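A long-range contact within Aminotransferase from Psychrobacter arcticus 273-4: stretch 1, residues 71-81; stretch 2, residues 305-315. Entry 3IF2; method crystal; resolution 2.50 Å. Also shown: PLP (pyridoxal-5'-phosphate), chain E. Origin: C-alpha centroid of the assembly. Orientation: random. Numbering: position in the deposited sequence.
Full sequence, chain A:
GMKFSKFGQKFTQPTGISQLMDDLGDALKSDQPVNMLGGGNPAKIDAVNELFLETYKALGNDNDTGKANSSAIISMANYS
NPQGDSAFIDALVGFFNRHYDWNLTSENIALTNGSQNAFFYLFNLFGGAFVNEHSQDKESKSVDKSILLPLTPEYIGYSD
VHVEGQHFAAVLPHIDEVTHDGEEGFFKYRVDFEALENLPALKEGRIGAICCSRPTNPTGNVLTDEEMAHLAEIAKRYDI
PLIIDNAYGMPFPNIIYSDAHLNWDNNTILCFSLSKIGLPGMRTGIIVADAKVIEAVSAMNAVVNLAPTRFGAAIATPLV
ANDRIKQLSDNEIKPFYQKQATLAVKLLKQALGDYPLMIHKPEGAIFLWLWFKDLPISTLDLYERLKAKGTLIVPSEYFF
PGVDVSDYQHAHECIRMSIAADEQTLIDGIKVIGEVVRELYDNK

Stretch 1, residues 71-81: SAIISMANYSN
Stretch 2, residues 305-315: NLAPTRFGAAI

From Ser71 the chain is helical through Met76 at least. It runs nearly antiparallel, at 155°, to the helix that begins at Phe311 and runs on past Ile315, with axes 9.9 Å apart at closest. The register pairs Ser75 with Ala314 (CA to CA 6.7 Å) and, where both chains are extended, Ser80 with Ala307 (CA to CA 6.0 Å). Ala72 CB lies 4.1 Å from Phe311 CZ, and Ala72 O meets the edge of that ring. Phe311 has chi1 -143°. Ser75, chi1 t, packs OG 3.3 Å from Ala314 CB. Selenomethionine Met76 starts away, but its CE returns to 4.2 Å from Phe311 CE1.

Asn78 (phi/psi -138/140) is m; its ND2 donates to Ile74 O at 2.8 Å. Its carbonyl O accepts from Arg310 NH1 at 2.9 Å and 161°, the one direct hydrogen bond across the contact. Arg310, chi p, t, m and -165°, is the N-cap. Ser75 CA and Ser80 CA cover opposite guanidinium faces; Asn78 O lies at the edge, where N-H groups point, hence the near-linear bond.

Tyr79, m, brings CE1 to 3.5 Å from Leu306 CD2. Its OH donates to PLP O3P at 2.7 Å. Leu306 has positive phi (75/-67). Ser80, p, points toward stretch 2, with OG 3.6 Å from Ala307 CB. Waters link Ser80 OG to Thr309 O and Ser80 N to Pro308 O. Asn81, chi1 t, points away. Within stretch 1, Ser80 OG donates to Asn81 backbone O at 2.9 Å.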

# COMPACT_ATOMS: atom_id res chain seq x y z
N SER A 71 3.12 -18.10 15.37
CA SER A 71 2.12 -17.26 14.67
C SER A 71 2.77 -16.09 13.93
O SER A 71 2.43 -15.81 12.79
CB SER A 71 1.05 -16.71 15.64
OG SER A 71 0.24 -17.75 16.15
N ALA A 72 3.74 -15.46 14.60
CA ALA A 72 4.54 -14.39 14.03
C ALA A 72 5.20 -14.84 12.72
O ALA A 72 5.09 -14.15 11.72
CB ALA A 72 5.57 -13.89 15.04
N ILE A 73 5.86 -16.01 12.74
CA ILE A 73 6.48 -16.55 11.52
C ILE A 73 5.47 -16.87 10.40
O ILE A 73 5.69 -16.53 9.24
CB ILE A 73 7.39 -17.80 11.84
CG1 ILE A 73 8.67 -17.35 12.58
CG2 ILE A 73 7.76 -18.59 10.59
CD1 ILE A 73 9.55 -16.25 11.91
N ILE A 74 4.35 -17.48 10.75
CA ILE A 74 3.33 -17.86 9.77
C ILE A 74 2.75 -16.61 9.08
O ILE A 74 2.56 -16.58 7.85
CB ILE A 74 2.22 -18.79 10.41
CG1 ILE A 74 2.83 -20.16 10.79
CG2 ILE A 74 1.04 -19.00 9.48
CD1 ILE A 74 1.95 -21.02 11.68
N SER A 75 2.52 -15.58 9.90
CA SER A 75 2.00 -14.28 9.48
C SER A 75 3.02 -13.56 8.54
O SER A 75 2.67 -13.08 7.47
CB SER A 75 1.66 -13.48 10.73
OG SER A 75 1.02 -12.28 10.43
N MSE A 76 4.29 -13.52 8.96
CA MSE A 76 5.41 -13.02 8.11
C MSE A 76 5.66 -13.78 6.78
O MSE A 76 5.95 -13.16 5.74
CB MSE A 76 6.74 -13.24 8.86
CG MSE A 76 7.32 -12.06 9.50
SE MSE A 76 8.89 -12.65 10.47
CE MSE A 76 7.85 -12.76 12.08
N ALA A 77 5.64 -15.11 6.87
CA ALA A 77 6.07 -16.01 5.78
C ALA A 77 5.08 -16.27 4.65
O ALA A 77 5.43 -16.97 3.72
CB ALA A 77 6.56 -17.35 6.36
N ASN A 78 3.88 -15.71 4.74
CA ASN A 78 2.80 -15.94 3.77
C ASN A 78 2.02 -14.68 3.40
O ASN A 78 1.74 -13.83 4.28
CB ASN A 78 1.80 -16.93 4.36
CG ASN A 78 2.40 -18.27 4.63
OD1 ASN A 78 2.46 -19.10 3.73
ND2 ASN A 78 2.81 -18.51 5.87
N TYR A 79 1.69 -14.57 2.12
CA TYR A 79 0.82 -13.54 1.60
C TYR A 79 -0.56 -13.84 2.15
O TYR A 79 -0.95 -15.02 2.20
CB TYR A 79 0.67 -13.66 0.06
CG TYR A 79 1.85 -13.26 -0.80
CD1 TYR A 79 2.14 -11.91 -1.02
CD2 TYR A 79 2.64 -14.21 -1.45
CE1 TYR A 79 3.22 -11.52 -1.79
CE2 TYR A 79 3.74 -13.82 -2.24
CZ TYR A 79 4.01 -12.46 -2.41
OH TYR A 79 5.04 -12.00 -3.18
N SER A 80 -1.33 -12.81 2.53
CA SER A 80 -2.75 -13.00 2.88
C SER A 80 -3.54 -13.06 1.58
O SER A 80 -2.97 -12.87 0.49
CB SER A 80 -3.30 -11.83 3.71
OG SER A 80 -3.34 -10.61 2.98
N ASN A 81 -4.84 -13.29 1.68
CA ASN A 81 -5.74 -13.19 0.53
C ASN A 81 -5.75 -11.68 0.16
O ASN A 81 -5.51 -10.85 1.04
CB ASN A 81 -7.15 -13.71 0.91
CG ASN A 81 -8.15 -13.59 -0.25
OD1 ASN A 81 -8.78 -12.52 -0.47
ND2 ASN A 81 -8.28 -14.67 -1.03
N ASN A 305 -1.44 -3.75 -4.82
CA ASN A 305 -0.65 -4.26 -3.68
C ASN A 305 -0.33 -5.75 -3.62
O ASN A 305 0.46 -6.15 -2.76
CB ASN A 305 -1.46 -3.95 -2.40
CG ASN A 305 -1.63 -2.47 -2.15
OD1 ASN A 305 -0.72 -1.69 -2.42
ND2 ASN A 305 -2.77 -2.09 -1.59
N LEU A 306 -0.94 -6.57 -4.48
CA LEU A 306 -0.87 -8.05 -4.43
C LEU A 306 -1.77 -8.48 -3.26
O LEU A 306 -2.82 -9.09 -3.46
CB LEU A 306 0.57 -8.59 -4.37
CG LEU A 306 0.89 -9.87 -5.13
CD1 LEU A 306 0.63 -9.63 -6.62
CD2 LEU A 306 2.35 -10.25 -4.97
N ALA A 307 -1.38 -8.14 -2.04
CA ALA A 307 -2.19 -8.35 -0.83
C ALA A 307 -1.84 -7.24 0.17
O ALA A 307 -0.78 -6.63 0.07
CB ALA A 307 -1.95 -9.73 -0.23
N PRO A 308 -2.75 -6.91 1.08
CA PRO A 308 -2.38 -5.89 2.03
C PRO A 308 -1.46 -6.47 3.11
O PRO A 308 -1.26 -7.68 3.23
CB PRO A 308 -3.72 -5.41 2.61
CG PRO A 308 -4.71 -6.46 2.28
CD PRO A 308 -4.07 -7.48 1.39
N THR A 309 -0.92 -5.56 3.89
CA THR A 309 -0.02 -5.88 5.00
C THR A 309 -0.74 -6.70 6.05
O THR A 309 -1.97 -6.62 6.14
CB THR A 309 0.58 -4.59 5.57
OG1 THR A 309 1.76 -4.92 6.27
CG2 THR A 309 -0.38 -3.87 6.46
N ARG A 310 -0.02 -7.52 6.80
CA ARG A 310 -0.71 -8.33 7.82
C ARG A 310 -0.18 -8.32 9.24
O ARG A 310 -0.85 -8.87 10.12
CB ARG A 310 -0.94 -9.75 7.31
CG ARG A 310 0.26 -10.56 7.03
CD ARG A 310 -0.09 -11.82 6.23
NE ARG A 310 -1.04 -12.69 6.92
CZ ARG A 310 -1.32 -13.97 6.63
NH1 ARG A 310 -0.67 -14.63 5.67
NH2 ARG A 310 -2.24 -14.61 7.36
N PHE A 311 0.90 -7.61 9.52
CA PHE A 311 1.41 -7.68 10.86
C PHE A 311 0.59 -6.92 11.89
O PHE A 311 0.56 -7.31 13.07
CB PHE A 311 2.93 -7.42 10.97
CG PHE A 311 3.53 -8.30 12.00
CD1 PHE A 311 3.86 -9.64 11.67
CD2 PHE A 311 3.60 -7.90 13.32
CE1 PHE A 311 4.34 -10.53 12.65
CE2 PHE A 311 4.08 -8.78 14.32
CZ PHE A 311 4.44 -10.10 13.99
N GLY A 312 -0.07 -5.85 11.44
CA GLY A 312 -1.01 -5.12 12.28
C GLY A 312 -2.15 -6.06 12.65
O GLY A 312 -2.53 -6.14 13.84
N ALA A 313 -2.68 -6.76 11.65
CA ALA A 313 -3.70 -7.80 11.82
C ALA A 313 -3.26 -8.86 12.84
O ALA A 313 -4.03 -9.25 13.69
CB ALA A 313 -4.01 -8.48 10.46
N ALA A 314 -2.01 -9.30 12.74
CA ALA A 314 -1.46 -10.33 13.62
C ALA A 314 -1.51 -9.90 15.08
O ALA A 314 -1.94 -10.67 15.93
CB ALA A 314 -0.06 -10.74 13.19
N ILE A 315 -1.10 -8.66 15.37
CA ILE A 315 -1.16 -8.14 16.75
C ILE A 315 -2.60 -7.99 17.22
O ILE A 315 -2.93 -8.44 18.32
CB ILE A 315 -0.43 -6.75 16.95
CG1 ILE A 315 1.04 -6.89 17.33
CG2 ILE A 315 -0.99 -5.99 18.17
CD1 ILE A 315 1.79 -7.68 16.43
N1 PLP E . 8.21 -9.42 -9.41
C2 PLP E . 8.05 -10.76 -9.72
C2A PLP E . 8.87 -11.27 -10.87
C3 PLP E . 7.17 -11.57 -8.96
O3 PLP E . 7.01 -12.91 -9.24
C4 PLP E . 6.44 -10.99 -7.88
C4A PLP E . 5.64 -11.82 -6.88
O4A PLP E . 4.89 -12.72 -7.24
C5 PLP E . 6.62 -9.60 -7.60
C6 PLP E . 7.51 -8.85 -8.38
C5A PLP E . 5.84 -8.90 -6.48
O4P PLP E . 6.40 -9.19 -5.22
P PLP E . 6.04 -8.32 -3.94
O1P PLP E . 5.02 -7.25 -4.20
O2P PLP E . 7.32 -7.67 -3.47
O3P PLP E . 5.59 -9.35 -2.98
O HOH W 1 -3.73 -8.77 5.10
O HOH W 2 0.01 -10.17 2.79